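Local coordinates for protein condensin complex subunit 3 (Schizosaccharomyces pombe, PDB 5OQR) that serves as a HEAT-repeat regulatory subunit of condensin, the complex required to convert interphase chromatin into mitotic-like condensed chromosomes, at residues H639-Q642 / W643-A646; Y748-T751 / K752-E756; T764-S767 / T768-S771. All coordinates share one frame; numbering follows the deposited sequence.

Contact 1 (H639-Q642 / W643-A646); sequences HENQ and WRIA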
# COMPACT_ATOMS: atom_id res chain seq x y z
N HIS A 639 5.93 14.50 21.22
CA HIS A 639 6.81 15.63 20.97
C HIS A 639 8.26 15.26 21.23
O HIS A 639 9.16 15.75 20.54
CB HIS A 639 6.40 16.81 21.85
CG HIS A 639 7.48 17.83 22.05
ND1 HIS A 639 7.67 18.88 21.18
CD2 HIS A 639 8.43 17.94 23.00
CE1 HIS A 639 8.70 19.61 21.60
NE2 HIS A 639 9.18 19.05 22.70
N GLU A 640 8.51 14.41 22.22
CA GLU A 640 9.88 14.05 22.57
C GLU A 640 10.53 13.21 21.48
O GLU A 640 11.76 13.21 21.36
CB GLU A 640 9.91 13.30 23.90
CG GLU A 640 9.48 14.13 25.10
CD GLU A 640 7.98 14.33 25.18
OE1 GLU A 640 7.26 13.75 24.34
OE2 GLU A 640 7.52 15.06 26.08
N ASN A 641 9.74 12.49 20.68
CA ASN A 641 10.32 11.70 19.60
C ASN A 641 10.76 12.59 18.45
O ASN A 641 11.80 12.34 17.84
CB ASN A 641 9.31 10.66 19.11
CG ASN A 641 9.09 9.54 20.10
OD1 ASN A 641 9.87 9.37 21.03
ND2 ASN A 641 8.03 8.78 19.90
N GLN A 642 9.99 13.64 18.15
CA GLN A 642 10.41 14.59 17.14
C GLN A 642 11.70 15.30 17.55
O GLN A 642 12.56 15.57 16.72
CB GLN A 642 9.30 15.60 16.87
CG GLN A 642 8.02 14.98 16.36
CD GLN A 642 7.00 16.00 15.90
OE1 GLN A 642 6.54 16.83 16.68
NE2 GLN A 642 6.65 15.96 14.63
N TRP A 643 11.84 15.58 18.85
CA TRP A 643 13.05 16.23 19.34
C TRP A 643 14.27 15.36 19.12
O TRP A 643 15.32 15.84 18.69
CB TRP A 643 12.89 16.57 20.82
CG TRP A 643 13.96 17.45 21.37
CD1 TRP A 643 15.18 17.05 21.85
CD2 TRP A 643 13.92 18.87 21.52
NE1 TRP A 643 15.90 18.14 22.28
CE2 TRP A 643 15.14 19.27 22.09
CE3 TRP A 643 12.96 19.85 21.23
CZ2 TRP A 643 15.44 20.60 22.37
CZ3 TRP A 643 13.26 21.16 21.51
CH2 TRP A 643 14.48 21.53 22.07
N ARG A 644 14.15 14.06 19.40
CA ARG A 644 15.28 13.15 19.21
C ARG A 644 15.71 13.09 17.75
O ARG A 644 16.89 12.89 17.46
CB ARG A 644 14.91 11.75 19.69
CG ARG A 644 14.59 11.65 21.17
CD ARG A 644 14.29 10.22 21.57
NE ARG A 644 13.89 10.10 22.97
CZ ARG A 644 12.64 10.01 23.40
NH1 ARG A 644 11.62 10.01 22.55
NH2 ARG A 644 12.39 9.90 24.70
N ILE A 645 14.76 13.25 16.82
CA ILE A 645 15.10 13.18 15.40
C ILE A 645 15.83 14.44 14.97
O ILE A 645 16.79 14.38 14.18
CB ILE A 645 13.83 12.93 14.57
CG1 ILE A 645 13.19 11.60 14.97
CG2 ILE A 645 14.16 12.92 13.07
CD1 ILE A 645 11.81 11.38 14.40
N ALA A 646 15.40 15.60 15.47
CA ALA A 646 16.11 16.84 15.17
C ALA A 646 17.50 16.85 15.77
O ALA A 646 18.40 17.53 15.25
CB ALA A 646 15.30 18.04 15.67
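N641 and R644, three residues apart at the start of helix 639-661, bring an amide beside a guanidinium group, the two planes 47° apart. N641 OD1 lies at the edge of the guanidinium, 3.7 Å from R644 CZ. The separation modelled to NH1 is too short to be trusted, so the kind of interaction is doubtful. R644 reaches this place with an extended chain that runs back toward the helix start, its CG anti to the carbonyl carbon (chi1 -62°). The tight part of the contact is the buried flank of N641, Q642, I645 and A646. Here I645 N donates to N641 O and A646 N to Q642 O (3.1 Å), and I645 CG1 packs against N641 O. The amide nitrogens of this flank donate to backbone carbonyls: N641 ND2 bonds to Y634 O, and Q642 NE2 to W682 O and D684 O. Between the two segments the other side is looser. H639 and W643 point the same way, both with CG anti to the backbone N, yet H639 NE2 only comes within 4.1 Å of W643 CE3. E640 is exposed, its bent chain leading its carboxylate away, with OE1 6.0 Å from R644 NH1. R644 NE has a long, weak ion pair with D601. A leucine in place of R644 would probably lose that ion pair and the cover the guanidinium gives N641. Around these first two turns, H639, W643 and A646 touch V706 of helix 706-717, and W643 stacks on H709 of the same helix. R644 and I645 lean on L605 of helix 601-613 and also meet the end of helix 621-635, through Y634 and A635 respectively, as in the layered helices of a HEAT-type solenoid.

Contact 2 (Y748-T751 / K752-E756); sequences YQRT and KRKLE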
# COMPACT_ATOMS: atom_id res chain seq x y z
N TYR A 748 13.52 33.01 20.19
CA TYR A 748 14.04 33.68 19.01
C TYR A 748 15.38 34.33 19.29
O TYR A 748 16.27 34.35 18.43
CB TYR A 748 13.03 34.72 18.51
CG TYR A 748 11.66 34.16 18.23
CD1 TYR A 748 11.47 33.23 17.22
CD2 TYR A 748 10.56 34.58 18.96
CE1 TYR A 748 10.21 32.72 16.96
CE2 TYR A 748 9.30 34.08 18.70
CZ TYR A 748 9.14 33.15 17.70
OH TYR A 748 7.88 32.65 17.44
N GLN A 749 15.55 34.89 20.50
CA GLN A 749 16.83 35.49 20.86
C GLN A 749 17.93 34.44 20.88
O GLN A 749 19.06 34.71 20.45
CB GLN A 749 16.72 36.17 22.22
CG GLN A 749 15.84 37.41 22.22
CD GLN A 749 15.58 37.94 23.62
OE1 GLN A 749 16.17 37.47 24.59
NE2 GLN A 749 14.70 38.92 23.73
N ARG A 750 17.63 33.24 21.38
CA ARG A 750 18.65 32.20 21.48
C ARG A 750 19.10 31.73 20.10
O ARG A 750 20.29 31.49 19.88
CB ARG A 750 18.13 31.03 22.30
CG ARG A 750 19.21 30.32 23.10
CD ARG A 750 19.05 28.81 23.08
NE ARG A 750 20.23 28.15 23.63
CZ ARG A 750 20.52 26.86 23.47
NH1 ARG A 750 19.70 26.07 22.78
NH2 ARG A 750 21.62 26.35 24.01
N THR A 751 18.16 31.61 19.16
CA THR A 751 18.53 31.15 17.82
C THR A 751 19.32 32.22 17.08
O THR A 751 20.23 31.90 16.31
CB THR A 751 17.27 30.76 17.03
OG1 THR A 751 16.66 29.63 17.66
CG2 THR A 751 17.61 30.40 15.59
N LYS A 752 18.98 33.50 17.29
CA LYS A 752 19.75 34.57 16.67
C LYS A 752 21.19 34.56 17.17
O LYS A 752 22.13 34.79 16.40
CB LYS A 752 19.09 35.92 16.94
CG LYS A 752 19.79 37.08 16.24
CD LYS A 752 18.88 38.29 16.12
CE LYS A 752 19.58 39.44 15.42
NZ LYS A 752 20.78 39.90 16.17
N ARG A 753 21.39 34.29 18.47
CA ARG A 753 22.74 34.10 18.98
C ARG A 753 23.46 33.00 18.22
O ARG A 753 24.65 33.13 17.90
CB ARG A 753 22.69 33.78 20.47
CG ARG A 753 23.01 34.96 21.38
CD ARG A 753 22.11 34.97 22.60
NE ARG A 753 22.08 33.68 23.28
CZ ARG A 753 21.14 33.30 24.14
NH1 ARG A 753 20.12 34.11 24.41
NH2 ARG A 753 21.20 32.11 24.71
N LYS A 754 22.76 31.90 17.93
CA LYS A 754 23.34 30.84 17.13
C LYS A 754 23.66 31.34 15.72
O LYS A 754 24.74 31.07 15.19
CB LYS A 754 22.39 29.64 17.06
CG LYS A 754 22.85 28.43 17.84
CD LYS A 754 22.56 28.56 19.32
CE LYS A 754 23.11 27.38 20.09
NZ LYS A 754 23.09 27.59 21.55
N LEU A 755 22.72 32.06 15.11
CA LEU A 755 22.97 32.68 13.82
C LEU A 755 24.25 33.51 13.84
O LEU A 755 25.11 33.38 12.96
CB LEU A 755 21.76 33.55 13.44
CG LEU A 755 21.69 34.30 12.10
CD1 LEU A 755 22.58 35.54 12.06
CD2 LEU A 755 22.01 33.39 10.93
N GLU A 756 24.40 34.37 14.86
CA GLU A 756 25.55 35.26 14.92
C GLU A 756 26.84 34.49 15.11
O GLU A 756 27.86 34.81 14.49
CB GLU A 756 25.36 36.27 16.04
CG GLU A 756 24.21 37.24 15.81
CD GLU A 756 23.92 38.11 17.02
OE1 GLU A 756 23.03 38.98 16.92
OE2 GLU A 756 24.58 37.92 18.06
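T751 O accepts the amide of L755 in a nearly straight backbone bond of 2.8 Å (164° at the hydrogen), and K752 N to Y748 O, R753 N to Q749 O and K754 N to R750 O repeat the same step. One residue further on, K752 NZ forms a salt bridge with E756 OE1 at 2.5 Å, the ammonium lying nearly along the C-O axis. K752 gets there because CG is anti to its backbone N (chi1 -176°) and the otherwise extended chain bends at its last torsion. These i to i+4 links belong to one amphipathic alpha-helix, 745-759, near the C-terminal end of this largely helical HEAT-repeat protein. Its outer side gathers basic side chains: R750, R753 and K754. R753 folds back so that its guanidinium covers the backbone of R750, with R750 CA 3.7 Å above the plane and over its centre. The two guanidinium planes stand 73° apart, R750 NE and R753 NH2 being 4.2 Å from each other. K754 runs alongside R750 and sets NZ over one face of that guanidinium, a like-charge approach whose exact spacing is doubtful; K754 also has a long, weak ion pair with E716. On the buried side, T751 OG1 bonds to N712 OD1, while Y748 OH pairs with P740 O and L743 N. T751, K754 and L755 all pack on F715 of helix 706-717.

Contact 3 (T764-S767 / T768-S771); sequences TMDS and TSLS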
# COMPACT_ATOMS: atom_id res chain seq x y z
N THR A 764 32.53 32.32 3.21
CA THR A 764 32.15 32.94 1.96
C THR A 764 30.90 32.25 1.42
O THR A 764 30.93 31.05 1.14
CB THR A 764 33.28 32.87 0.94
OG1 THR A 764 34.49 33.35 1.54
CG2 THR A 764 32.96 33.71 -0.28
N MET A 765 29.82 33.01 1.27
CA MET A 765 28.53 32.47 0.86
C MET A 765 28.04 33.17 -0.39
O MET A 765 28.28 34.36 -0.60
CB MET A 765 27.50 32.62 1.98
CG MET A 765 27.56 31.52 3.02
SD MET A 765 26.69 31.92 4.54
CE MET A 765 27.82 33.10 5.27
N ASP A 766 27.33 32.41 -1.22
CA ASP A 766 26.76 32.94 -2.45
C ASP A 766 25.53 33.79 -2.14
O ASP A 766 25.15 33.98 -0.98
CB ASP A 766 26.41 31.80 -3.40
CG ASP A 766 25.30 30.92 -2.86
OD1 ASP A 766 24.12 31.24 -3.11
OD2 ASP A 766 25.61 29.92 -2.20
N SER A 767 24.90 34.30 -3.19
CA SER A 767 23.79 35.23 -3.02
C SER A 767 22.60 34.56 -2.35
O SER A 767 22.05 35.09 -1.37
CB SER A 767 23.38 35.81 -4.37
OG SER A 767 24.38 36.67 -4.89
N THR A 768 22.17 33.41 -2.86
CA THR A 768 20.97 32.77 -2.32
C THR A 768 21.17 32.37 -0.86
O THR A 768 20.26 32.56 -0.04
CB THR A 768 20.60 31.55 -3.17
OG1 THR A 768 21.61 30.54 -3.05
CG2 THR A 768 20.44 31.93 -4.63
N SER A 769 22.34 31.84 -0.52
CA SER A 769 22.63 31.55 0.88
C SER A 769 22.46 32.80 1.73
O SER A 769 21.72 32.80 2.73
CB SER A 769 24.05 31.00 1.02
OG SER A 769 24.25 29.87 0.20
N LEU A 770 23.14 33.89 1.35
CA LEU A 770 23.02 35.14 2.10
C LEU A 770 21.59 35.63 2.16
O LEU A 770 21.17 36.20 3.17
CB LEU A 770 23.92 36.20 1.47
CG LEU A 770 25.42 35.91 1.54
CD1 LEU A 770 26.17 36.69 0.47
CD2 LEU A 770 25.95 36.26 2.92
N SER A 771 20.81 35.41 1.10
CA SER A 771 19.42 35.85 1.10
C SER A 771 18.57 35.01 2.05
O SER A 771 17.69 35.54 2.73
CB SER A 771 18.86 35.78 -0.32
OG SER A 771 17.57 36.35 -0.39
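M765 lays its CB against L770 CG, 3.9 Å away, and equally close to S769 CB. It precedes the N-cap D766, and L770 is the fourth residue after that cap, the spacing of a hydrophobic staple that closes the start of helix 767-785. Within the staple D766 does the polar work. Its CG sits between the backbone N and the carbonyl carbon (chi1 66°), which swings the carboxylate round to the first turn. OD1 is gripped twice: S769 N gives the capping bond of 3.2 Å from above the carboxylate plane, and T768 OG1 donates to the syn lone pair at 2.6 Å. OD2 takes the hydroxyl of S769 at 2.8 Å, again from above the plane, so three donors are likely to hold the rotation of the group. The backbone follows at once, L770 N bonding to D766 O almost straight, 171° at the hydrogen, and S771 N to S767 O. K728 of helix 725-736 adds a weak hydrogen bond to T768 OG1 and a long, weak ion pair to D766. S769 also touches K728, and M765 rests on I731 of that helix and on Y758 and E759 at the end of helix 745-759.

The three contacts follow one another along the C-terminal part of the chain and none touches another. Contacts 1 and 2 have centres 21 Å apart and nearest atoms about 7 Å apart. Helix 706-717 lies against both, meeting W643 through H709 and T751 through L708 and F715. Contacts 2 and 3 are 18 Å apart between centres, about 8 Å at the nearest atoms; contact 2 lies on helix 745-759 and contact 3 spans the loop and start of the next helix, 767-785, whose E777 touches L755. Contacts 1 and 3 lie 30 Å apart between centres. All are structural, contacts 1 and 2 within helices and contact 3 capping one, with no active site or ligand involved.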